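PDB 3DH0: SAM dependent methyltransferase from Aquifex aeolicus, which binds S-adenosylmethionine and probably acts as a methyltransferase, passing on the methyl group of this cofactor. Local coordinates for residues Phe109-Phe114 / Tyr138-Asp143; Ala171-Gly176 / Val188-Val193. All coordinates share one frame; numbering follows the deposited sequence.

Overall arrangement
Contact 1 comes first along the chain. The strand carrying F109-F114 ends at the cofactor, the chain then runs through helix 122-132, and Y138-D143 returns parallel to the first strand, closing a beta-alpha-beta crossover near the centre of the molecule. Helix 161-170 follows and leads into A171-G176. Contact 2 then closes a hairpin between strands 174-181 and 185-191. The two closures follow in series, neither enclosing nor crossing the other, yet they share one sheet, since strands 137-144 and 185-191 are neighbours. Probable hydrogen bonds L139 N to A190 O and I141 O to V188 N join them, and I110 packs on I192.

Contact 1 of 2, residues Phe109-Phe114 / Tyr138-Asp143; sequences FIFMAF and YLAIID. With SAM (S-adenosylmethionine), chain C.
Five backbone hydrogen bonds hold F109-F114 and Y138-D143 as parallel strands, their short axes 9° apart. The N-H groups of I110, M112 and F114 reach Y138 O, A140 O and I142 O, while A140 N and I142 N answer to I110 O and M112 O. M112 N to A140 O, 2.8 Å, is almost straight at 176°, with the donor in the carbonyl plane; I142 N lies above the plane of the M112 carbonyl.

Apolar packing covers both faces. F109, its CG anti to the backbone N, brings CE2 within 3.7 Å of A140 CB, where a small methyl admits the ring. I142 CD1 meets the edge of the F111 ring at CE1, 3.9 Å away, and helix 26-33 lies over this face. On the other face L139 CD1 touches both I110 CG2 (3.8 Å) and M112 CE (4.0 Å), flexible M112 bending at chi3 to reach it.

Polar groups gather at the C-terminal ends. D143 OD2 is bonded to H117, and a water lies within hydrogen-bonding distance of D143 OD2 and M112 O. The F114 ring stands 87° to the D143 carboxylate, CD2 being 3.6 Å from OD1, with I142 O over one face. An alanine replacing F114 lacks the ring and would probably leave I142 O and the D143 carboxylate less shielded.

The cofactor amino group SAM N donates to A113 O, 2.8 Å, and F114 CB lies 3.8 Å from the methyl SAM CE. Such a pocket at the C-terminal ends of parallel strands characterises the Rossmann-like fold of SAM-dependent methyltransferases.

Contact 2 of 2, residues Ala171-Gly176 / Val188-Val193; sequences AGIRVG and VYAMIV
R174 places CG between its backbone N and carbonyl carbon, chi1 51°, and then extends from CG to NE, so that its side chain runs across the neighbouring strand to V193. There V193, with CG2 beside its own backbone N, sets that methyl over one face of the guanidinium, 3.0 Å from R174 NE. The two side chains cross at about a right angle, and M191 O lies at the guanidinium edge, in its plane. A long, flexible arginine suits this exposed face, where its aliphatic part can cross the neighbouring strand while the charged end stays near solvent.

V175 turns CG1 anti to its backbone N, chi1 -175°, and meets V188 CG2 at 3.7 Å on the opposite face. I173 likewise has CG2 anti to the backbone N, and this methyl packs on A190 CB, 3.4 Å away; the short alanine leaves space for the branched isoleucine. I173 CG1 also approaches I192 CG1, at 4.2 Å. L168 of helix 161-170 touches I173, V175, V188 and A190, so this side is aliphatic and largely buried under the helix.

The backbone pairs R174 with M191 through M191 N to R174 O, 3.0 Å, and a weak return bond from R174 N to M191 O, 3.4 Å. G176 N to Y189 O, 2.8 Å, follows beyond the non-hydrogen-bonded pair of V175 and A190. The N-to-C directions of the short strand segments are 134° apart, well away from straight antiparallel.

G172 ends helix 161-170 in a Schellman motif; at its backbone angles a beta carbon would run into the carbonyl oxygen of A171, which is why glycine stands here. The hairpin slots antiparallel strand 185-191 between 137-144 and 174-181, giving the 3-2-1-4-5-7-6 order that marks methyltransferase sheets.

Contact 1 of 2, residues Phe109-Phe114 / Tyr138-Asp143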
loop_
_atom_site.group_PDB
_atom_site.type_symbol
_atom_site.label_atom_id
_atom_site.label_comp_id
_atom_site.label_asym_id
_atom_site.label_seq_id
_atom_site.Cartn_x
_atom_site.Cartn_y
_atom_site.Cartn_z
ATOM N N PHE A 109 -9.727 -4.253 2.474
ATOM C CA PHE A 109 -9.043 -3.069 1.991
ATOM C C PHE A 109 -7.614 -3.405 1.567
ATOM O O PHE A 109 -6.903 -4.116 2.268
ATOM C CB PHE A 109 -9.010 -2.037 3.121
ATOM C CG PHE A 109 -8.818 -0.637 2.655
ATOM C CD1 PHE A 109 -9.916 0.174 2.406
ATOM C CD2 PHE A 109 -7.540 -0.132 2.445
ATOM C CE1 PHE A 109 -9.754 1.487 1.952
ATOM C CE2 PHE A 109 -7.353 1.172 1.994
ATOM C CZ PHE A 109 -8.468 1.990 1.743
ATOM N N ILE A 110 -7.203 -2.899 0.415
ATOM C CA ILE A 110 -5.850 -3.111 -0.072
ATOM C C ILE A 110 -5.207 -1.737 -0.248
ATOM O O ILE A 110 -5.661 -0.917 -1.034
ATOM C CB ILE A 110 -5.835 -3.850 -1.416
ATOM C CG1 ILE A 110 -6.581 -5.179 -1.302
ATOM C CG2 ILE A 110 -4.394 -4.129 -1.842
ATOM C CD1 ILE A 110 -6.976 -5.765 -2.654
ATOM N N PHE A 111 -4.148 -1.489 0.503
ATOM C CA PHE A 111 -3.445 -0.215 0.468
ATOM C C PHE A 111 -2.064 -0.411 -0.131
ATOM O O PHE A 111 -1.256 -1.185 0.388
ATOM C CB PHE A 111 -3.332 0.315 1.895
ATOM C CG PHE A 111 -2.554 1.575 2.025
ATOM C CD1 PHE A 111 -2.950 2.728 1.363
ATOM C CD2 PHE A 111 -1.450 1.627 2.871
ATOM C CE1 PHE A 111 -2.266 3.923 1.543
ATOM C CE2 PHE A 111 -0.753 2.806 3.065
ATOM C CZ PHE A 111 -1.163 3.964 2.399
ATOM N N MET A 112 -1.794 0.280 -1.228
ATOM C CA MET A 112 -0.502 0.170 -1.884
ATOM C C MET A 112 0.167 1.547 -1.945
ATOM O O MET A 112 -0.061 2.308 -2.880
ATOM C CB MET A 112 -0.697 -0.400 -3.287
ATOM C CG MET A 112 0.316 -1.460 -3.655
ATOM S SD MET A 112 0.075 -2.127 -5.299
ATOM C CE MET A 112 -1.507 -2.838 -5.158
ATOM N N ALA A 113 0.988 1.867 -0.950
ATOM C CA ALA A 113 1.651 3.172 -0.913
ATOM C C ALA A 113 3.068 3.205 -1.480
ATOM O O ALA A 113 4.002 2.681 -0.882
ATOM C CB ALA A 113 1.654 3.714 0.512
ATOM N N PHE A 114 3.209 3.856 -2.629
ATOM C CA PHE A 114 4.490 3.989 -3.321
ATOM C C PHE A 114 5.148 2.662 -3.679
ATOM O O PHE A 114 6.371 2.584 -3.794
ATOM C CB PHE A 114 5.474 4.811 -2.481
ATOM C CG PHE A 114 4.966 6.172 -2.117
ATOM C CD1 PHE A 114 4.522 6.438 -0.821
ATOM C CD2 PHE A 114 4.922 7.187 -3.071
ATOM C CE1 PHE A 114 4.046 7.685 -0.480
ATOM C CE2 PHE A 114 4.448 8.442 -2.743
ATOM C CZ PHE A 114 4.007 8.699 -1.440
ATOM N N TYR A 138 -11.893 -2.981 -1.523
ATOM C CA TYR A 138 -11.496 -1.682 -2.085
ATOM C C TYR A 138 -9.977 -1.670 -2.267
ATOM O O TYR A 138 -9.243 -2.206 -1.444
ATOM C CB TYR A 138 -11.848 -0.518 -1.149
ATOM C CG TYR A 138 -13.249 -0.492 -0.578
ATOM C CD1 TYR A 138 -13.629 -1.386 0.428
ATOM C CD2 TYR A 138 -14.167 0.489 -0.974
ATOM C CE1 TYR A 138 -14.879 -1.300 1.034
ATOM C CE2 TYR A 138 -15.427 0.587 -0.373
ATOM C CZ TYR A 138 -15.773 -0.309 0.636
ATOM O OH TYR A 138 -16.988 -0.187 1.288
ATOM N N LEU A 139 -9.512 -1.048 -3.341
ATOM C CA LEU A 139 -8.084 -0.952 -3.607
ATOM C C LEU A 139 -7.614 0.516 -3.584
ATOM O O LEU A 139 -8.082 1.338 -4.373
ATOM C CB LEU A 139 -7.777 -1.583 -4.963
ATOM C CG LEU A 139 -6.396 -1.364 -5.582
ATOM C CD1 LEU A 139 -5.297 -1.658 -4.588
ATOM C CD2 LEU A 139 -6.270 -2.257 -6.779
ATOM N N ALA A 140 -6.696 0.846 -2.677
ATOM C CA ALA A 140 -6.186 2.211 -2.577
ATOM C C ALA A 140 -4.720 2.297 -2.980
ATOM O O ALA A 140 -3.838 1.928 -2.216
ATOM C CB ALA A 140 -6.359 2.720 -1.165
ATOM N N ILE A 141 -4.465 2.808 -4.174
ATOM C CA ILE A 141 -3.099 2.926 -4.670
ATOM C C ILE A 141 -2.611 4.376 -4.668
ATOM O O ILE A 141 -3.196 5.237 -5.317
ATOM C CB ILE A 141 -3.005 2.343 -6.102
ATOM C CG1 ILE A 141 -3.484 0.893 -6.085
ATOM C CG2 ILE A 141 -1.592 2.447 -6.623
ATOM C CD1 ILE A 141 -3.453 0.219 -7.415
ATOM N N ILE A 142 -1.531 4.637 -3.938
ATOM C CA ILE A 142 -0.968 5.986 -3.845
ATOM C C ILE A 142 0.477 6.064 -4.344
ATOM O O ILE A 142 1.335 5.321 -3.870
ATOM C CB ILE A 142 -1.017 6.506 -2.378
ATOM C CG1 ILE A 142 -2.471 6.635 -1.921
ATOM C CG2 ILE A 142 -0.308 7.850 -2.265
ATOM C CD1 ILE A 142 -2.643 7.240 -0.538
ATOM N N ASP A 143 0.748 6.961 -5.289
ATOM C CA ASP A 143 2.111 7.100 -5.798
ATOM C C ASP A 143 2.526 8.494 -6.282
ATOM O O ASP A 143 1.692 9.378 -6.438
ATOM C CB ASP A 143 2.368 6.082 -6.911
ATOM C CG ASP A 143 3.726 5.416 -6.770
ATOM O OD1 ASP A 143 4.709 6.141 -6.483
ATOM O OD2 ASP A 143 3.813 4.177 -6.934
HETATM N N SAM C . 5.068 2.008 1.583
HETATM C CA SAM C . 6.266 2.229 2.449
HETATM C C SAM C . 6.089 3.472 3.290
HETATM O O SAM C . 5.050 4.122 3.169
HETATM O OXT SAM C . 7.054 3.747 4.074
HETATM C CB SAM C . 7.511 2.373 1.579
HETATM C CG SAM C . 7.497 1.329 0.538
HETATM S SD SAM C . 8.838 1.218 -0.677
HETATM C CE SAM C . 8.561 2.667 -1.698
HETATM C "C5'" SAM C . 8.295 -0.131 -1.615
HETATM C "C4'" SAM C . 8.446 -1.490 -0.964
HETATM O "O4'" SAM C . 7.864 -2.396 -1.895
HETATM C "C3'" SAM C . 9.908 -1.975 -0.899
HETATM O "O3'" SAM C . 10.232 -1.992 0.521
HETATM C "C2'" SAM C . 9.904 -3.401 -1.414
HETATM O "O2'" SAM C . 10.620 -4.390 -0.706
HETATM C "C1'" SAM C . 8.377 -3.637 -1.633
HETATM N N9 SAM C . 7.982 -4.469 -2.753
HETATM C C8 SAM C . 8.420 -4.476 -4.062
HETATM N N7 SAM C . 7.819 -5.359 -4.797
HETATM C C5 SAM C . 6.926 -5.982 -3.927
HETATM C C6 SAM C . 5.971 -7.025 -4.107
HETATM N N6 SAM C . 5.791 -7.630 -5.301
HETATM N N1 SAM C . 5.214 -7.422 -3.011
HETATM C C2 SAM C . 5.429 -6.790 -1.833
HETATM N N3 SAM C . 6.293 -5.805 -1.565
HETATM C C4 SAM C . 7.015 -5.443 -2.662
HETATM O O HOH W 1 1.794 2.377 -5.265
#

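Contact 2 of 2, residues Ala171-Gly176 / Val188-Val193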
loop_
_atom_site.group_PDB
_atom_site.type_symbol
_atom_site.label_atom_id
_atom_site.label_comp_id
_atom_site.label_asym_id
_atom_site.label_seq_id
_atom_site.Cartn_x
_atom_site.Cartn_y
_atom_site.Cartn_z
ATOM N N ALA A 171 -6.200 -5.677 -15.797
ATOM C CA ALA A 171 -6.355 -6.635 -14.712
ATOM C C ALA A 171 -7.805 -6.838 -14.287
ATOM O O ALA A 171 -8.108 -7.709 -13.458
ATOM C CB ALA A 171 -5.524 -6.198 -13.518
ATOM N N GLY A 172 -8.700 -6.032 -14.847
ATOM C CA GLY A 172 -10.100 -6.156 -14.497
ATOM C C GLY A 172 -10.591 -5.244 -13.385
ATOM O O GLY A 172 -11.787 -5.018 -13.285
ATOM N N ILE A 173 -9.701 -4.720 -12.547
ATOM C CA ILE A 173 -10.148 -3.839 -11.464
ATOM C C ILE A 173 -10.805 -2.565 -12.004
ATOM O O ILE A 173 -10.284 -1.930 -12.931
ATOM C CB ILE A 173 -8.992 -3.396 -10.545
ATOM C CG1 ILE A 173 -8.262 -4.609 -9.972
ATOM C CG2 ILE A 173 -9.536 -2.531 -9.423
ATOM C CD1 ILE A 173 -7.135 -5.094 -10.856
ATOM N N ARG A 174 -11.938 -2.191 -11.409
ATOM C CA ARG A 174 -12.674 -1.001 -11.827
ATOM C C ARG A 174 -12.270 0.245 -11.040
ATOM O O ARG A 174 -12.397 0.290 -9.816
ATOM C CB ARG A 174 -14.178 -1.237 -11.682
ATOM C CG ARG A 174 -14.600 -1.755 -10.316
ATOM C CD ARG A 174 -16.028 -2.328 -10.337
ATOM N NE ARG A 174 -16.225 -3.337 -9.287
ATOM C CZ ARG A 174 -17.342 -4.047 -9.112
ATOM N NH1 ARG A 174 -18.380 -3.855 -9.928
ATOM N NH2 ARG A 174 -17.421 -4.948 -8.123
ATOM N N VAL A 175 -11.791 1.257 -11.763
ATOM C CA VAL A 175 -11.367 2.516 -11.153
ATOM C C VAL A 175 -12.515 3.505 -11.110
ATOM O O VAL A 175 -13.156 3.759 -12.126
ATOM C CB VAL A 175 -10.222 3.184 -11.938
ATOM C CG1 VAL A 175 -9.737 4.415 -11.178
ATOM C CG2 VAL A 175 -9.087 2.190 -12.171
ATOM N N GLY A 176 -12.760 4.074 -9.935
ATOM C CA GLY A 176 -13.837 5.041 -9.781
ATOM C C GLY A 176 -13.372 6.478 -9.591
ATOM O O GLY A 176 -14.038 7.414 -10.025
ATOM N N VAL A 188 -5.580 6.594 -6.391
ATOM C CA VAL A 188 -6.596 5.977 -7.222
ATOM C C VAL A 188 -7.499 5.103 -6.368
ATOM O O VAL A 188 -7.044 4.358 -5.511
ATOM C CB VAL A 188 -5.968 5.172 -8.387
ATOM C CG1 VAL A 188 -4.631 4.628 -7.979
ATOM C CG2 VAL A 188 -6.901 4.057 -8.814
ATOM N N TYR A 189 -8.789 5.239 -6.613
ATOM C CA TYR A 189 -9.830 4.527 -5.900
ATOM C C TYR A 189 -10.314 3.430 -6.822
ATOM O O TYR A 189 -10.790 3.705 -7.921
ATOM C CB TYR A 189 -10.956 5.516 -5.617
ATOM C CG TYR A 189 -12.005 5.114 -4.610
ATOM C CD1 TYR A 189 -13.138 4.378 -4.988
ATOM C CD2 TYR A 189 -11.925 5.574 -3.302
ATOM C CE1 TYR A 189 -14.170 4.134 -4.073
ATOM C CE2 TYR A 189 -12.942 5.336 -2.391
ATOM C CZ TYR A 189 -14.060 4.625 -2.774
ATOM O OH TYR A 189 -15.067 4.441 -1.839
ATOM N N ALA A 190 -10.189 2.184 -6.388
ATOM C CA ALA A 190 -10.630 1.078 -7.216
ATOM C C ALA A 190 -11.301 0.011 -6.383
ATOM O O ALA A 190 -10.958 -0.198 -5.219
ATOM C CB ALA A 190 -9.455 0.492 -7.964
ATOM N N MET A 191 -12.272 -0.660 -6.986
ATOM C CA MET A 191 -13.000 -1.725 -6.306
ATOM C C MET A 191 -12.799 -3.036 -7.060
ATOM O O MET A 191 -12.875 -3.089 -8.293
ATOM C CB MET A 191 -14.494 -1.371 -6.206
ATOM C CG MET A 191 -15.320 -2.377 -5.432
ATOM S SD MET A 191 -17.038 -1.843 -5.155
ATOM C CE MET A 191 -16.974 -1.448 -3.395
ATOM N N ILE A 192 -12.527 -4.095 -6.310
ATOM C CA ILE A 192 -12.320 -5.394 -6.913
ATOM C C ILE A 192 -13.623 -6.111 -7.231
ATOM O O ILE A 192 -14.526 -6.216 -6.387
ATOM C CB ILE A 192 -11.427 -6.248 -6.022
ATOM C CG1 ILE A 192 -9.973 -5.874 -6.325
ATOM C CG2 ILE A 192 -11.731 -7.738 -6.209
ATOM C CD1 ILE A 192 -8.947 -6.725 -5.635
ATOM N N VAL A 193 -13.697 -6.589 -8.474
ATOM C CA VAL A 193 -14.868 -7.277 -8.999
ATOM C C VAL A 193 -14.819 -8.784 -8.755
ATOM O O VAL A 193 -15.584 -9.254 -7.884
ATOM C CB VAL A 193 -15.008 -7.030 -10.532
ATOM C CG1 VAL A 193 -16.363 -7.560 -11.032
ATOM C CG2 VAL A 193 -14.850 -5.537 -10.848
#